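Local atomic coordinates of ATP-dependent RNA helicase HrpB (PDB entry 6EUD), a protein that hydrolyses ATP to ADP and phosphate as a DExH-box RNA helicase that binds single-stranded RNA. Residues D201-A206 against L218-P223; L363-L368 against L399-G404; A439-A444 against S462-A467; V732-M737 against G777-V782. All coordinates share one frame; numbering follows the deposited sequence.

Contact 1: residues D201-A206 against L218-P223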
# COMPACT_ATOMS: atom_id res chain seq x y z
N ASP A 201 -19.58 3.42 26.88
CA ASP A 201 -20.33 2.83 27.99
C ASP A 201 -19.84 1.42 28.32
O ASP A 201 -19.66 1.07 29.49
CB ASP A 201 -21.82 2.75 27.67
CG ASP A 201 -22.51 4.10 27.70
OD1 ASP A 201 -22.01 5.00 28.41
OD2 ASP A 201 -23.54 4.26 27.02
N ALA A 202 -19.63 0.62 27.28
CA ALA A 202 -19.23 -0.76 27.48
C ALA A 202 -17.86 -0.80 28.15
O ALA A 202 -17.68 -1.56 29.10
CB ALA A 202 -19.22 -1.51 26.14
N VAL A 203 -16.93 0.04 27.71
CA VAL A 203 -15.59 0.02 28.29
C VAL A 203 -15.66 0.47 29.76
O VAL A 203 -15.00 -0.11 30.63
CB VAL A 203 -14.57 0.89 27.50
CG1 VAL A 203 -13.27 1.06 28.26
CG2 VAL A 203 -14.27 0.27 26.14
N ALA A 204 -16.49 1.47 30.04
CA ALA A 204 -16.59 2.00 31.39
C ALA A 204 -17.18 0.98 32.32
O ALA A 204 -16.79 0.87 33.48
CB ALA A 204 -17.42 3.31 31.43
N VAL A 205 -18.16 0.23 31.82
CA VAL A 205 -18.79 -0.77 32.65
C VAL A 205 -17.83 -1.90 32.95
O VAL A 205 -17.74 -2.35 34.08
CB VAL A 205 -20.07 -1.31 32.00
CG1 VAL A 205 -20.51 -2.64 32.65
CG2 VAL A 205 -21.18 -0.27 32.11
N ALA A 206 -17.10 -2.35 31.94
CA ALA A 206 -16.12 -3.42 32.14
C ALA A 206 -15.04 -2.97 33.12
O ALA A 206 -14.65 -3.73 34.00
CB ALA A 206 -15.49 -3.83 30.81
N LEU A 218 -5.00 0.80 37.64
CA LEU A 218 -5.45 0.19 36.42
C LEU A 218 -5.05 1.03 35.22
O LEU A 218 -5.22 2.25 35.24
CB LEU A 218 -6.98 0.02 36.46
CG LEU A 218 -7.72 -0.75 35.36
CD1 LEU A 218 -9.06 -1.32 35.90
CD2 LEU A 218 -7.97 0.17 34.19
N LEU A 219 -4.53 0.36 34.19
CA LEU A 219 -4.15 1.00 32.94
C LEU A 219 -5.10 0.57 31.82
O LEU A 219 -5.22 -0.63 31.50
CB LEU A 219 -2.70 0.67 32.56
CG LEU A 219 -2.16 1.22 31.22
CD1 LEU A 219 -2.20 2.77 31.12
CD2 LEU A 219 -0.74 0.70 31.00
N LEU A 220 -5.77 1.54 31.23
CA LEU A 220 -6.77 1.30 30.21
C LEU A 220 -6.28 1.78 28.85
O LEU A 220 -6.04 2.97 28.68
CB LEU A 220 -8.07 2.01 30.60
CG LEU A 220 -9.21 2.11 29.59
CD1 LEU A 220 -9.64 0.73 29.08
CD2 LEU A 220 -10.39 2.86 30.22
N PHE A 221 -6.12 0.86 27.90
CA PHE A 221 -5.69 1.21 26.55
C PHE A 221 -6.88 1.51 25.67
O PHE A 221 -7.79 0.70 25.59
CB PHE A 221 -4.84 0.09 25.91
CG PHE A 221 -3.46 -0.08 26.55
CD1 PHE A 221 -3.21 -1.11 27.47
CD2 PHE A 221 -2.42 0.79 26.22
CE1 PHE A 221 -1.94 -1.28 28.05
CE2 PHE A 221 -1.14 0.63 26.80
CZ PHE A 221 -0.90 -0.40 27.71
N LEU A 222 -6.88 2.67 25.01
CA LEU A 222 -7.95 3.10 24.11
C LEU A 222 -7.36 3.54 22.77
O LEU A 222 -6.15 3.78 22.67
CB LEU A 222 -8.74 4.23 24.78
CG LEU A 222 -9.49 3.69 25.99
CD1 LEU A 222 -10.15 4.78 26.82
CD2 LEU A 222 -10.51 2.66 25.49
N PRO A 223 -8.21 3.65 21.71
CA PRO A 223 -7.66 3.98 20.39
C PRO A 223 -7.14 5.42 20.23
O PRO A 223 -6.15 5.63 19.52
CB PRO A 223 -8.85 3.75 19.45
CG PRO A 223 -9.83 2.89 20.23
CD PRO A 223 -9.65 3.33 21.65
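Between V203 of the helix and L220 and L222 opposite it no flat group intervenes; the one aromatic ring of the two segments, F221, lies beyond the backbone of residues 218-223. On one face of that ring sits L219 CG, 4.0 Å above the plane and shifted toward the rim. The alternation along residues 220-222 sends L220 and L222 toward the helix and leaves F221 outside the contact.

V203 is the only helix residue here to touch residues 218-223, and it does so with a single methyl. With CG1 anti to the backbone N (chi1 169°), the branch faces both leucines. V203 CG1 lies 3.7 Å from L220 CD1 and 3.9 Å from L220 CD2, thus straddled by the fork of that leucine. L222 CD2 comes to 4.2 Å from V203 CG1, a looser touch. The short, branched valine suits the close approach of helix and sheet, while the leucines supply the reach from residues 218-223.

The helix 199-213 leads into strand 217-221 within the beta-alpha-beta crossover of the C-terminal, RecA-like helicase domain. Helix 225-236 continues the same layer, with V231 touching L220 and L222.

All that meets is aliphatic carbon, and the three residues are buried. Cohesion therefore rests on dispersion and the exclusion of water, and between the segments the side-chain fit, rather than a directional bond, is what joins V203 to the two leucines.

Contact 2: residues L363-L368 against L399-G404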
# COMPACT_ATOMS: atom_id res chain seq x y z
N LEU A 363 9.10 7.53 -0.24
CA LEU A 363 10.09 6.47 -0.18
C LEU A 363 10.69 6.18 -1.54
O LEU A 363 11.90 5.99 -1.68
CB LEU A 363 9.45 5.21 0.40
CG LEU A 363 10.30 3.94 0.34
CD1 LEU A 363 11.60 4.15 1.09
CD2 LEU A 363 9.51 2.81 0.97
N LEU A 364 9.83 6.15 -2.55
CA LEU A 364 10.28 5.86 -3.91
C LEU A 364 11.20 6.99 -4.38
O LEU A 364 12.22 6.75 -5.03
CB LEU A 364 9.08 5.70 -4.84
CG LEU A 364 9.28 5.24 -6.28
CD1 LEU A 364 10.04 3.92 -6.28
CD2 LEU A 364 7.94 5.09 -7.00
N MET A 365 10.83 8.21 -4.03
CA MET A 365 11.64 9.38 -4.35
C MET A 365 13.00 9.26 -3.66
O MET A 365 14.01 9.54 -4.27
CB MET A 365 10.90 10.65 -3.93
CG MET A 365 11.61 11.96 -4.21
SD MET A 365 11.65 12.35 -5.95
CE MET A 365 9.93 12.52 -6.28
N GLU A 366 13.04 8.80 -2.41
CA GLU A 366 14.31 8.58 -1.70
C GLU A 366 15.19 7.51 -2.33
O GLU A 366 16.40 7.73 -2.50
CB GLU A 366 14.07 8.20 -0.24
CG GLU A 366 13.36 9.25 0.60
CD GLU A 366 14.22 10.48 0.90
OE1 GLU A 366 15.34 10.63 0.35
OE2 GLU A 366 13.75 11.30 1.70
N LEU A 367 14.61 6.36 -2.63
CA LEU A 367 15.34 5.25 -3.25
C LEU A 367 15.91 5.64 -4.62
O LEU A 367 17.04 5.30 -4.93
CB LEU A 367 14.45 4.02 -3.38
CG LEU A 367 13.91 3.45 -2.06
CD1 LEU A 367 13.01 2.24 -2.31
CD2 LEU A 367 15.05 3.09 -1.11
N LEU A 368 15.13 6.37 -5.42
CA LEU A 368 15.61 6.84 -6.74
C LEU A 368 16.81 7.78 -6.59
O LEU A 368 17.83 7.59 -7.26
CB LEU A 368 14.49 7.53 -7.51
CG LEU A 368 13.37 6.62 -8.06
CD1 LEU A 368 12.18 7.46 -8.46
CD2 LEU A 368 13.86 5.78 -9.23
N LEU A 399 3.41 13.84 -11.51
CA LEU A 399 4.13 15.02 -11.03
C LEU A 399 5.30 15.41 -11.93
O LEU A 399 5.95 16.42 -11.71
CB LEU A 399 4.63 14.77 -9.60
CG LEU A 399 3.51 14.55 -8.56
CD1 LEU A 399 4.10 14.16 -7.22
CD2 LEU A 399 2.58 15.79 -8.44
N GLY A 400 5.57 14.58 -12.94
CA GLY A 400 6.69 14.81 -13.85
C GLY A 400 8.08 14.53 -13.29
O GLY A 400 9.08 15.04 -13.81
N ALA A 401 8.15 13.72 -12.25
CA ALA A 401 9.41 13.44 -11.56
C ALA A 401 10.22 12.32 -12.24
O ALA A 401 11.42 12.16 -11.96
CB ALA A 401 9.13 13.08 -10.09
N LEU A 402 9.58 11.56 -13.12
CA LEU A 402 10.22 10.37 -13.66
C LEU A 402 10.58 10.54 -15.12
O LEU A 402 9.82 11.11 -15.89
CB LEU A 402 9.31 9.15 -13.52
CG LEU A 402 8.98 8.60 -12.13
CD1 LEU A 402 8.12 7.37 -12.30
CD2 LEU A 402 10.25 8.28 -11.37
N GLU A 403 11.75 10.03 -15.48
CA GLU A 403 12.16 9.92 -16.88
C GLU A 403 12.50 8.45 -17.12
O GLU A 403 13.60 7.98 -16.79
CB GLU A 403 13.35 10.83 -17.17
CG GLU A 403 13.86 10.81 -18.59
CD GLU A 403 15.14 11.62 -18.77
OE1 GLU A 403 15.73 11.56 -19.87
OE2 GLU A 403 15.55 12.31 -17.81
N GLY A 404 11.54 7.71 -17.66
CA GLY A 404 11.70 6.28 -17.80
C GLY A 404 11.62 5.60 -16.45
O GLY A 404 10.55 5.55 -15.84
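M365 and A401 bring their CA atoms to 8.6 Å, the nearest approach of the two backbones, and L368 and L402 follow at 9.5 Å between CA atoms. Residues 363-368 are regular helix, whereas 399-404 run from a helix end into a short strand. G400 closes helix 386-398 with a Schellman motif: its phi of 73° lies in the left-handed region, which favours glycine, and the chain then turns so that A401 faces helix 361-370. G404 also has positive phi, and follows strand 402-403 in the turn of a small hairpin.

Two apolar meetings join the segments. M365 starts with CG anti to its own backbone N but is bent at both chi2 (71°) and chi3, and this folding carries the terminal methyl toward the loop. M365 CE rests 3.9 Å from A401 CB. A small residue suits this place, since the flexible thioether comes to it. One turn further along, L368 CD1 meets L402 CD2 at 3.6 Å. The two leucines stand at about a right angle to each other, touching through one methyl each; L402 gets there by its branch end, since the side chain does not leave the backbone aimed at the helix.

Strand 402-403 pairs antiparallel with 406-407, consistent with the wing of the winged-helix domain of DEAH/RHA helicases, and L407 there touches both M365 and L368. Helix 386-398 adds A392 and L396 against L364, and helix 133-145 of the ATP-binding region packs on L363 and E366.

Contact 3: residues A439-A444 against S462-A467; sequences AAKIAA and SRNQPA
K441 spans the space from its helix to the loop around R463 and N464. Its CB leaves the backbone toward that loop, and CG stands anti to the backbone N (chi1 175°). At chi2, 136°, the chain bends away from a relaxed staggered value; from there CD, CE and NZ run out nearly straight. CE is modelled 3.2 Å from R463 O and NZ nearer still, too close to be trusted, so the detail of this end is doubtful. NZ also lies 3.7 Å from N464 CA. Water 1 accepts a hydrogen bond from K441 NZ at 2.6 Å and can donate to Q465 O at 3.2 Å, probably bridging the amine to the residue at the N-cap of helix 466-479. P466 suits the first turn that follows, where a backbone N-H is not needed inside the helix.

The contact joins helix 433-447 to the linker between helices 457-462 and 466-479, in a region of packed helices. The alanines beside K441 let helix 466-479 come close: A440 touches L476, and A444 touches R471 and S472.

Chemically, a long amine suits a place where it can reach a backbone oxygen and solvent: NZ donates a weak hydrogen bond to F461 O and one to the water, while the end of R463 leads away from the lysine. The positive charge is probably eased by carbonyl dipoles and solvent.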
# COMPACT_ATOMS: atom_id res chain seq x y z
N ALA A 439 4.31 29.09 -3.61
CA ALA A 439 4.39 27.65 -3.42
C ALA A 439 4.90 27.28 -2.01
O ALA A 439 4.41 26.32 -1.42
CB ALA A 439 5.30 27.01 -4.50
N ALA A 440 5.86 28.03 -1.49
CA ALA A 440 6.50 27.69 -0.22
C ALA A 440 5.54 27.85 0.95
O ALA A 440 5.52 27.04 1.89
CB ALA A 440 7.75 28.55 0.01
N LYS A 441 4.74 28.91 0.89
CA LYS A 441 3.74 29.16 1.90
C LYS A 441 2.64 28.09 1.84
O LYS A 441 2.25 27.53 2.87
CB LYS A 441 3.13 30.55 1.73
CG LYS A 441 1.99 30.81 2.70
CD LYS A 441 2.07 32.17 3.33
CE LYS A 441 1.18 32.20 4.55
NZ LYS A 441 1.19 33.54 5.19
N ILE A 442 2.15 27.82 0.64
CA ILE A 442 1.14 26.76 0.47
C ILE A 442 1.65 25.45 1.07
O ILE A 442 0.92 24.74 1.76
CB ILE A 442 0.79 26.53 -1.00
CG1 ILE A 442 0.00 27.73 -1.55
CG2 ILE A 442 -0.03 25.24 -1.16
CD1 ILE A 442 -1.40 27.89 -0.95
N ALA A 443 2.92 25.16 0.81
CA ALA A 443 3.52 23.92 1.25
C ALA A 443 3.62 23.88 2.77
O ALA A 443 3.37 22.85 3.39
CB ALA A 443 4.89 23.74 0.61
N ALA A 444 3.99 25.00 3.38
CA ALA A 444 4.12 25.01 4.83
C ALA A 444 2.74 24.80 5.46
O ALA A 444 2.60 24.08 6.45
CB ALA A 444 4.77 26.31 5.30
N SER A 462 -3.59 33.73 3.52
CA SER A 462 -3.54 35.14 3.86
C SER A 462 -3.08 35.35 5.30
O SER A 462 -2.76 36.47 5.68
CB SER A 462 -4.90 35.80 3.67
OG SER A 462 -5.73 35.45 4.76
N ARG A 463 -3.08 34.30 6.12
CA ARG A 463 -2.64 34.45 7.50
C ARG A 463 -1.13 34.47 7.51
O ARG A 463 -0.51 33.79 6.72
CB ARG A 463 -3.14 33.33 8.39
CG ARG A 463 -4.62 33.15 8.33
CD ARG A 463 -5.08 32.31 9.48
NE ARG A 463 -6.49 32.01 9.39
CZ ARG A 463 -7.45 32.88 9.69
NH1 ARG A 463 -7.15 34.11 10.10
NH2 ARG A 463 -8.72 32.52 9.57
N ASN A 464 -0.54 35.27 8.39
CA ASN A 464 0.90 35.38 8.37
C ASN A 464 1.45 34.74 9.65
O ASN A 464 2.12 35.36 10.45
CB ASN A 464 1.30 36.85 8.21
CG ASN A 464 2.75 37.01 7.91
OD1 ASN A 464 3.44 36.02 7.79
ND2 ASN A 464 3.24 38.24 7.82
N GLN A 465 1.09 33.47 9.84
CA GLN A 465 1.53 32.70 10.99
C GLN A 465 3.04 32.50 10.95
O GLN A 465 3.59 32.10 9.93
CB GLN A 465 0.80 31.36 11.03
CG GLN A 465 1.43 30.31 11.90
CD GLN A 465 0.64 29.02 11.86
OE1 GLN A 465 -0.57 28.99 11.56
NE2 GLN A 465 1.32 27.92 12.15
N PRO A 466 3.72 32.81 12.06
CA PRO A 466 5.19 32.80 12.14
C PRO A 466 5.83 31.44 11.91
O PRO A 466 6.91 31.40 11.32
CB PRO A 466 5.46 33.31 13.56
CG PRO A 466 4.16 33.15 14.29
CD PRO A 466 3.10 33.35 13.28
N ALA A 467 5.22 30.34 12.35
CA ALA A 467 5.84 29.02 12.13
C ALA A 467 5.78 28.61 10.64
O ALA A 467 6.72 28.04 10.10
CB ALA A 467 5.18 27.95 13.01
O HOH W 1 2.98 32.92 6.95

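Contact 4: residues V732-M737 against G777-V782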
# COMPACT_ATOMS: atom_id res chain seq x y z
N VAL A 732 -16.13 -38.17 -33.58
CA VAL A 732 -15.66 -38.97 -34.71
C VAL A 732 -16.34 -40.33 -34.75
O VAL A 732 -16.56 -40.95 -33.71
CB VAL A 732 -14.12 -39.19 -34.65
CG1 VAL A 732 -13.72 -39.87 -33.34
CG2 VAL A 732 -13.63 -40.00 -35.82
N ARG A 733 -16.69 -40.81 -35.94
CA ARG A 733 -17.23 -42.16 -36.05
C ARG A 733 -16.19 -43.17 -35.59
O ARG A 733 -15.03 -43.12 -35.99
CB ARG A 733 -17.67 -42.45 -37.49
CG ARG A 733 -18.81 -41.57 -37.97
CD ARG A 733 -19.10 -41.80 -39.45
NE ARG A 733 -17.94 -41.48 -40.26
CZ ARG A 733 -17.84 -41.72 -41.56
NH1 ARG A 733 -18.84 -42.30 -42.22
NH2 ARG A 733 -16.73 -41.38 -42.21
N MET A 734 -16.61 -44.06 -34.70
CA MET A 734 -15.74 -45.07 -34.13
C MET A 734 -14.97 -45.84 -35.20
O MET A 734 -13.78 -46.09 -35.05
CB MET A 734 -16.56 -46.04 -33.29
CG MET A 734 -15.75 -47.13 -32.60
SD MET A 734 -16.76 -48.21 -31.58
CE MET A 734 -17.80 -49.02 -32.79
N GLN A 735 -15.66 -46.17 -36.28
CA GLN A 735 -15.06 -46.95 -37.37
C GLN A 735 -13.77 -46.29 -37.91
O GLN A 735 -12.85 -46.99 -38.37
CB GLN A 735 -16.09 -47.16 -38.50
CG GLN A 735 -16.45 -45.88 -39.24
CD GLN A 735 -17.93 -45.75 -39.56
OE1 GLN A 735 -18.77 -46.41 -38.97
NE2 GLN A 735 -18.25 -44.87 -40.50
N GLU A 736 -13.69 -44.97 -37.82
CA GLU A 736 -12.55 -44.23 -38.36
C GLU A 736 -11.33 -44.30 -37.44
O GLU A 736 -10.22 -43.99 -37.86
CB GLU A 736 -12.93 -42.77 -38.61
CG GLU A 736 -13.96 -42.56 -39.72
CD GLU A 736 -13.76 -41.24 -40.47
OE1 GLU A 736 -14.28 -40.19 -40.02
OE2 GLU A 736 -13.07 -41.26 -41.51
N MET A 737 -11.52 -44.69 -36.19
CA MET A 737 -10.42 -44.77 -35.25
C MET A 737 -9.74 -46.14 -35.23
O MET A 737 -8.84 -46.40 -34.42
CB MET A 737 -10.91 -44.43 -33.84
CG MET A 737 -11.40 -43.00 -33.71
SD MET A 737 -10.15 -41.83 -34.20
CE MET A 737 -8.79 -42.28 -33.09
N GLY A 777 -12.28 -52.66 -23.18
CA GLY A 777 -13.40 -52.63 -22.27
C GLY A 777 -14.77 -52.64 -22.93
O GLY A 777 -15.23 -53.67 -23.41
N ALA A 778 -15.41 -51.47 -22.96
CA ALA A 778 -16.79 -51.35 -23.41
C ALA A 778 -16.98 -51.64 -24.89
O ALA A 778 -18.11 -51.75 -25.36
CB ALA A 778 -17.32 -49.96 -23.08
N TYR A 779 -15.88 -51.77 -25.64
CA TYR A 779 -15.99 -52.03 -27.07
C TYR A 779 -16.70 -53.35 -27.38
O TYR A 779 -17.46 -53.43 -28.34
CB TYR A 779 -14.62 -52.04 -27.76
CG TYR A 779 -14.69 -52.44 -29.23
CD1 TYR A 779 -15.10 -51.53 -30.21
CD2 TYR A 779 -14.37 -53.73 -29.63
CE1 TYR A 779 -15.17 -51.90 -31.55
CE2 TYR A 779 -14.45 -54.11 -30.97
CZ TYR A 779 -14.85 -53.19 -31.92
OH TYR A 779 -14.92 -53.59 -33.25
N ARG A 780 -16.46 -54.39 -26.58
CA ARG A 780 -17.03 -55.70 -26.90
C ARG A 780 -18.55 -55.67 -26.79
O ARG A 780 -19.24 -56.48 -27.40
CB ARG A 780 -16.45 -56.81 -26.01
CG ARG A 780 -15.79 -56.28 -24.76
CD ARG A 780 -15.64 -57.34 -23.67
NE ARG A 780 -15.07 -56.74 -22.46
CZ ARG A 780 -14.80 -57.40 -21.35
NH1 ARG A 780 -15.05 -58.71 -21.27
NH2 ARG A 780 -14.28 -56.76 -20.31
N GLU A 781 -19.07 -54.72 -26.02
CA GLU A 781 -20.51 -54.56 -25.89
C GLU A 781 -21.07 -53.63 -26.97
O GLU A 781 -22.23 -53.74 -27.36
CB GLU A 781 -20.86 -54.04 -24.50
CG GLU A 781 -20.42 -54.98 -23.36
CD GLU A 781 -20.68 -56.47 -23.65
OE1 GLU A 781 -21.78 -56.81 -24.13
OE2 GLU A 781 -19.78 -57.30 -23.38
N VAL A 782 -20.22 -52.73 -27.46
CA VAL A 782 -20.57 -51.86 -28.58
C VAL A 782 -20.50 -52.63 -29.91
O VAL A 782 -21.32 -52.42 -30.81
CB VAL A 782 -19.65 -50.63 -28.63
CG1 VAL A 782 -19.99 -49.72 -29.81
CG2 VAL A 782 -19.75 -49.86 -27.32
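M734 meets Y779 in a Met-aromatic contact that ties the 3-10 turn just after strand 729-733 to helix 779-789 in the C-terminal domain, where a mixed sheet is backed by helices. The sulfur comes at the ring's edge, in its plane: M734 SD lies 5.1 Å from the centroid of the Y779 ring, 85° off the normal, and 4.0 Å from Y779 CD1. The tyrosine's polar end is engaged elsewhere, its OH hydrogen-bonding to P796 O, which helps fix the ring.

Apolar contact comes next. M734 is extended through chi1 and chi2, reaching away from its short 3-10 turn, and bends only at chi3 (65°). That final bend lays CE 3.8 Å from V782 CG1, and the two side chains point at each other tip to tip. Methionine suits the place because it is long, unbranched and polarisable; F774, W775 and L765 close around it. Putting an alanine here would probably leave the Y779 edge without its sulfur partner and open a gap in front of V782.

Polar bonds lie within each segment. R733 NH2 forms a salt bridge with E736 OE1 at 3.5 Å, the carboxylate oxygen in the guanidinium plane, across the 3-10 turn. On the helix side, R780 NE donates to G777 O at 3.2 Å with an N-H...O angle of 149°, the oxygen lying almost in the plane of the guanidinium.

From the N terminus the four contacts come in series, each closing its loop before the next opens, so none nest or cross. Contact 1 closes 11 residues, the rest of helix 199-213 and the turn into the central strand of the second helicase domain. Contact 2 spans 30 residues and fastens helix 361-370 to a small hairpin. Contact 3, its centre about 26 Å away, closes 17 residues within the helical region that follows. Contact 4 closes the longest loop, 39 residues including much of a sheet, in the C-terminal domain; its centre is about 88 Å from that of contact 3, on the opposite side of the chain's centre.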